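Local atomic coordinates of ABC transporter ATP-binding protein (Leptospira interrogans serovar Copenhageni, PDB entry 4HZI), a protein that probably binds and hydrolyses ATP as the ATPase subunit of an orphan ABC transporter involved in manganese utilization and tolerance. Residues 209-220 against 229-240. Numbering follows the deposited sequence.
Sequences REDFLGFLKEYH and YITHRPEEIPDF
His220 and Phe240 form an offset stack: their ring planes differ by only 7° and their centroids lie 4.2 Å apart. The side chains slide past each other in opposite directions, which lays Phe240 CB over the imidazole face, 3.7 Å from the His220 ring centroid, and His220 CB over the phenyl face. Both torsions matter here, since the imidazole swings anti to the backbone N (chi1 176°) while Phe240 CG sits between its own N and carbonyl carbon (chi1 61°). One turn back, the Lys217 chain bends to bring its ammonium end to Asp239: NZ forms a salt bridge with Asp239 OD2 at 3.5 Å, while Lys217 CE comes closer still, 3.0 Å from Asp239 OD1. A water bound by Lys217 NZ also takes the Asp239 backbone N-H. Deeper in, the Leu213 and Leu216 methyls converge on Pro238, Leu213 CD2 lying 4.0 Å from Pro238 CG, and Leu216 CD1 meets the Tyr229 ring at its edge. At the far end, the Arg209 guanidinium has Glu235 CG over one face. Arg209 CD packs on Glu236 CG at 3.9 Å, while a water bridges NH1 to Glu236 OE2. The other carboxylate oxygen, Glu236 OE1, accepts from Thr231 OG1 at 2.8 Å, from above the carboxylate plane, and this second-shell bond helps hold the group in position. Outside the pair, His62 meets both stacked rings. Within the ATP-binding domain of this ABC ATPase, the contact joins the helix of the beta-alpha-beta unit 194-198, 206-222, 227-231 to the end of strand 227-231 and the loop that follows. Stacking and apolar contacts share the interface with charged side chains, which reach across by one direct salt bridge and two waters; Arg209 NE, buried without a partner, probably carries a desolvation cost.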
loop_
_atom_site.group_PDB
_atom_site.type_symbol
_atom_site.label_atom_id
_atom_site.label_comp_id
_atom_site.label_asym_id
_atom_site.label_seq_id
_atom_site.Cartn_x
_atom_site.Cartn_y
_atom_site.Cartn_z
ATOM N N ARG A 209 -10.380 -4.016 1.956
ATOM C CA ARG A 209 -9.569 -4.958 2.714
ATOM C C ARG A 209 -10.469 -5.767 3.653
ATOM O O ARG A 209 -10.344 -6.983 3.766
ATOM C CB ARG A 209 -8.476 -4.222 3.524
ATOM C CG ARG A 209 -7.609 -5.131 4.347
ATOM C CD ARG A 209 -6.520 -4.372 5.076
ATOM N NE ARG A 209 -7.074 -3.750 6.266
ATOM C CZ ARG A 209 -6.726 -2.587 6.793
ATOM N NH1 ARG A 209 -5.815 -1.822 6.242
ATOM N NH2 ARG A 209 -7.347 -2.186 7.896
ATOM N N GLU A 210 -11.367 -5.072 4.333
ATOM C CA GLU A 210 -12.357 -5.744 5.171
ATOM C C GLU A 210 -13.202 -6.731 4.423
ATOM O O GLU A 210 -13.494 -7.813 4.945
ATOM C CB GLU A 210 -13.242 -4.756 5.881
ATOM C CG GLU A 210 -12.690 -4.389 7.220
ATOM C CD GLU A 210 -12.464 -5.617 8.094
ATOM O OE1 GLU A 210 -13.439 -6.207 8.581
ATOM O OE2 GLU A 210 -11.302 -5.978 8.288
ATOM N N ASP A 211 -13.615 -6.362 3.233
ATOM C CA ASP A 211 -14.403 -7.242 2.387
ATOM C C ASP A 211 -13.653 -8.544 2.056
ATOM O O ASP A 211 -14.181 -9.666 2.197
ATOM C CB ASP A 211 -14.735 -6.526 1.100
ATOM C CG ASP A 211 -15.768 -7.271 0.249
ATOM O OD1 ASP A 211 -16.543 -8.101 0.785
ATOM O OD2 ASP A 211 -15.752 -7.077 -0.970
ATOM N N PHE A 212 -12.409 -8.393 1.616
ATOM C CA PHE A 212 -11.620 -9.546 1.263
ATOM C C PHE A 212 -11.256 -10.404 2.494
ATOM O O PHE A 212 -11.324 -11.638 2.447
ATOM C CB PHE A 212 -10.321 -9.109 0.520
ATOM C CG PHE A 212 -9.343 -10.238 0.349
ATOM C CD1 PHE A 212 -9.673 -11.339 -0.431
ATOM C CD2 PHE A 212 -8.132 -10.240 1.037
ATOM C CE1 PHE A 212 -8.800 -12.393 -0.587
ATOM C CE2 PHE A 212 -7.274 -11.298 0.888
ATOM C CZ PHE A 212 -7.606 -12.377 0.102
ATOM N N LEU A 213 -10.835 -9.780 3.578
ATOM C CA LEU A 213 -10.464 -10.499 4.770
ATOM C C LEU A 213 -11.665 -11.241 5.358
ATOM O O LEU A 213 -11.506 -12.323 5.935
ATOM C CB LEU A 213 -9.848 -9.573 5.789
ATOM C CG LEU A 213 -8.406 -9.094 5.428
ATOM C CD1 LEU A 213 -7.783 -8.329 6.582
ATOM C CD2 LEU A 213 -7.483 -10.216 4.974
ATOM N N GLY A 214 -12.855 -10.659 5.206
ATOM C CA GLY A 214 -14.094 -11.316 5.601
ATOM C C GLY A 214 -14.299 -12.609 4.847
ATOM O O GLY A 214 -14.648 -13.633 5.451
ATOM N N PHE A 215 -14.070 -12.565 3.541
ATOM C CA PHE A 215 -14.144 -13.718 2.710
ATOM C C PHE A 215 -13.130 -14.764 3.146
ATOM O O PHE A 215 -13.469 -15.945 3.186
ATOM C CB PHE A 215 -13.954 -13.332 1.265
ATOM C CG PHE A 215 -13.583 -14.469 0.375
ATOM C CD1 PHE A 215 -14.560 -15.214 -0.265
ATOM C CD2 PHE A 215 -12.263 -14.784 0.163
ATOM C CE1 PHE A 215 -14.208 -16.264 -1.082
ATOM C CE2 PHE A 215 -11.908 -15.819 -0.652
ATOM C CZ PHE A 215 -12.881 -16.560 -1.287
ATOM N N LEU A 216 -11.887 -14.360 3.464
ATOM C CA LEU A 216 -10.900 -15.333 3.938
ATOM C C LEU A 216 -11.291 -16.028 5.197
ATOM O O LEU A 216 -11.067 -17.238 5.349
ATOM C CB LEU A 216 -9.565 -14.656 4.265
ATOM C CG LEU A 216 -8.554 -14.613 3.185
ATOM C CD1 LEU A 216 -7.276 -13.990 3.806
ATOM C CD2 LEU A 216 -8.295 -16.038 2.691
ATOM N N LYS A 217 -11.824 -15.264 6.134
ATOM C CA LYS A 217 -12.216 -15.826 7.388
ATOM C C LYS A 217 -13.354 -16.816 7.226
ATOM O O LYS A 217 -13.417 -17.805 7.941
ATOM C CB LYS A 217 -12.631 -14.743 8.353
ATOM C CG LYS A 217 -11.487 -13.942 8.925
ATOM C CD LYS A 217 -12.034 -12.889 9.882
ATOM C CE LYS A 217 -11.423 -13.046 11.254
ATOM N NZ LYS A 217 -11.787 -11.948 12.188
ATOM N N GLU A 218 -14.224 -16.545 6.272
ATOM C CA GLU A 218 -15.375 -17.370 6.017
ATOM C C GLU A 218 -14.931 -18.671 5.384
ATOM O O GLU A 218 -15.373 -19.757 5.755
ATOM C CB GLU A 218 -16.348 -16.596 5.125
ATOM C CG GLU A 218 -17.672 -17.293 4.900
ATOM C CD GLU A 218 -18.856 -16.340 4.999
ATOM O OE1 GLU A 218 -18.717 -15.148 4.612
ATOM O OE2 GLU A 218 -19.923 -16.791 5.476
ATOM N N TYR A 219 -13.992 -18.564 4.461
ATOM C CA TYR A 219 -13.409 -19.719 3.842
ATOM C C TYR A 219 -12.761 -20.616 4.918
ATOM O O TYR A 219 -12.955 -21.853 4.918
ATOM C CB TYR A 219 -12.413 -19.290 2.737
ATOM C CG TYR A 219 -11.857 -20.474 1.992
ATOM C CD1 TYR A 219 -12.499 -20.963 0.873
ATOM C CD2 TYR A 219 -10.717 -21.137 2.438
ATOM C CE1 TYR A 219 -12.035 -22.090 0.221
ATOM C CE2 TYR A 219 -10.214 -22.249 1.776
ATOM C CZ TYR A 219 -10.894 -22.739 0.670
ATOM O OH TYR A 219 -10.410 -23.826 -0.015
ATOM N N HIS A 220 -11.976 -20.003 5.798
ATOM C CA HIS A 220 -11.274 -20.702 6.848
ATOM C C HIS A 220 -12.235 -21.395 7.813
ATOM O O HIS A 220 -11.930 -22.469 8.319
ATOM C CB HIS A 220 -10.413 -19.729 7.618
ATOM C CG HIS A 220 -9.712 -20.318 8.799
ATOM N ND1 HIS A 220 -10.182 -20.181 10.084
ATOM C CD2 HIS A 220 -8.588 -21.059 8.890
ATOM C CE1 HIS A 220 -9.381 -20.816 10.914
ATOM N NE2 HIS A 220 -8.408 -21.365 10.208
ATOM N N TYR A 229 1.205 -16.238 4.421
ATOM C CA TYR A 229 0.696 -14.903 4.139
ATOM C C TYR A 229 1.854 -13.938 4.249
ATOM O O TYR A 229 2.497 -13.812 5.305
ATOM C CB TYR A 229 -0.366 -14.567 5.165
ATOM C CG TYR A 229 -1.224 -13.344 4.921
ATOM C CD1 TYR A 229 -0.780 -12.061 5.271
ATOM C CD2 TYR A 229 -2.506 -13.456 4.375
ATOM C CE1 TYR A 229 -1.589 -10.950 5.073
ATOM C CE2 TYR A 229 -3.312 -12.343 4.188
ATOM C CZ TYR A 229 -2.840 -11.098 4.500
ATOM O OH TYR A 229 -3.641 -10.004 4.306
ATOM N N ILE A 230 2.113 -13.222 3.172
ATOM C CA ILE A 230 3.257 -12.306 3.120
ATOM C C ILE A 230 2.801 -10.862 3.113
ATOM O O ILE A 230 2.009 -10.448 2.270
ATOM C CB ILE A 230 4.066 -12.602 1.846
ATOM C CG1 ILE A 230 4.550 -14.080 1.902
ATOM C CG2 ILE A 230 5.297 -11.680 1.729
ATOM C CD1 ILE A 230 4.173 -14.804 0.707
ATOM N N THR A 231 3.341 -10.078 4.046
ATOM C CA THR A 231 2.961 -8.695 4.215
ATOM C C THR A 231 4.071 -7.861 4.837
ATOM O O THR A 231 5.004 -8.383 5.477
ATOM C CB THR A 231 1.660 -8.565 5.064
ATOM O OG1 THR A 231 1.229 -7.211 5.085
ATOM C CG2 THR A 231 1.878 -9.039 6.456
ATOM N N HIS A 232 3.946 -6.552 4.635
ATOM C CA HIS A 232 4.716 -5.565 5.391
ATOM C C HIS A 232 3.845 -4.750 6.318
ATOM O O HIS A 232 4.336 -3.859 6.985
ATOM C CB HIS A 232 5.567 -4.665 4.503
ATOM C CG HIS A 232 4.786 -3.712 3.658
ATOM N ND1 HIS A 232 4.309 -4.076 2.424
ATOM C CD2 HIS A 232 4.467 -2.403 3.817
ATOM C CE1 HIS A 232 3.690 -3.047 1.867
ATOM N NE2 HIS A 232 3.754 -2.027 2.694
ATOM N N ARG A 233 2.559 -5.098 6.437
ATOM C CA ARG A 233 1.640 -4.316 7.261
ATOM C C ARG A 233 0.898 -5.175 8.265
ATOM O O ARG A 233 -0.031 -5.881 7.879
ATOM C CB ARG A 233 0.589 -3.637 6.382
ATOM C CG ARG A 233 1.142 -2.515 5.529
ATOM C CD ARG A 233 -0.038 -1.749 4.918
ATOM N NE ARG A 233 0.451 -0.973 3.799
ATOM C CZ ARG A 233 0.763 0.321 3.833
ATOM N NH1 ARG A 233 0.588 1.070 4.933
ATOM N NH2 ARG A 233 1.243 0.878 2.727
ATOM N N PRO A 234 1.248 -5.065 9.554
ATOM C CA PRO A 234 0.635 -5.925 10.560
ATOM C C PRO A 234 -0.878 -5.864 10.587
ATOM O O PRO A 234 -1.520 -6.903 10.851
ATOM C CB PRO A 234 1.230 -5.391 11.860
ATOM C CG PRO A 234 2.579 -4.989 11.460
ATOM C CD PRO A 234 2.390 -4.328 10.133
ATOM N N GLU A 235 -1.458 -4.732 10.219
ATOM C CA GLU A 235 -2.926 -4.596 10.257
ATOM C C GLU A 235 -3.678 -5.424 9.232
ATOM O O GLU A 235 -4.881 -5.585 9.357
ATOM C CB GLU A 235 -3.383 -3.115 10.164
ATOM C CG GLU A 235 -3.041 -2.422 8.860
ATOM C CD GLU A 235 -1.604 -1.845 8.827
ATOM O OE1 GLU A 235 -0.663 -2.264 9.588
ATOM O OE2 GLU A 235 -1.433 -0.921 8.035
ATOM N N GLU A 236 -2.970 -5.974 8.248
ATOM C CA GLU A 236 -3.532 -6.803 7.198
ATOM C C GLU A 236 -3.646 -8.272 7.563
ATOM O O GLU A 236 -4.009 -9.078 6.695
ATOM C CB GLU A 236 -2.630 -6.728 5.958
ATOM C CG GLU A 236 -2.724 -5.410 5.226
ATOM C CD GLU A 236 -1.756 -5.281 4.062
ATOM O OE1 GLU A 236 -0.997 -6.240 3.726
ATOM O OE2 GLU A 236 -1.810 -4.212 3.455
ATOM N N ILE A 237 -3.249 -8.644 8.784
ATOM C CA ILE A 237 -3.109 -10.067 9.143
ATOM C C ILE A 237 -4.376 -10.558 9.825
ATOM O O ILE A 237 -4.658 -10.148 10.929
ATOM C CB ILE A 237 -1.932 -10.293 10.122
ATOM C CG1 ILE A 237 -0.619 -9.866 9.453
ATOM C CG2 ILE A 237 -1.851 -11.751 10.489
ATOM C CD1 ILE A 237 0.558 -9.750 10.372
ATOM N N PRO A 238 -5.088 -11.510 9.218
ATOM C CA PRO A 238 -6.289 -12.022 9.887
ATOM C C PRO A 238 -5.994 -12.791 11.165
ATOM O O PRO A 238 -4.901 -13.354 11.353
ATOM C CB PRO A 238 -6.880 -13.011 8.881
ATOM C CG PRO A 238 -6.124 -12.903 7.654
ATOM C CD PRO A 238 -4.897 -12.061 7.875
ATOM N N ASP A 239 -7.016 -12.917 11.999
ATOM C CA ASP A 239 -6.879 -13.597 13.275
ATOM C C ASP A 239 -6.495 -15.068 13.254
ATOM O O ASP A 239 -5.990 -15.572 14.251
ATOM C CB ASP A 239 -8.182 -13.442 14.098
ATOM C CG ASP A 239 -9.375 -14.277 13.542
ATOM O OD1 ASP A 239 -9.339 -14.831 12.406
ATOM O OD2 ASP A 239 -10.389 -14.367 14.276
ATOM N N PHE A 240 -6.714 -15.790 12.166
ATOM C CA PHE A 240 -6.400 -17.219 12.206
ATOM C C PHE A 240 -4.898 -17.563 11.977
ATOM O O PHE A 240 -4.516 -18.697 12.024
ATOM C CB PHE A 240 -7.297 -18.029 11.285
ATOM C CG PHE A 240 -7.217 -17.683 9.853
ATOM C CD1 PHE A 240 -6.221 -18.227 9.033
ATOM C CD2 PHE A 240 -8.148 -16.864 9.281
ATOM C CE1 PHE A 240 -6.152 -17.915 7.693
ATOM C CE2 PHE A 240 -8.084 -16.529 7.939
ATOM C CZ PHE A 240 -7.072 -17.040 7.128
HETATM O O HOH W 1 -3.474 -2.360 4.337
HETATM O O HOH W 2 -9.076 -10.981 11.975
#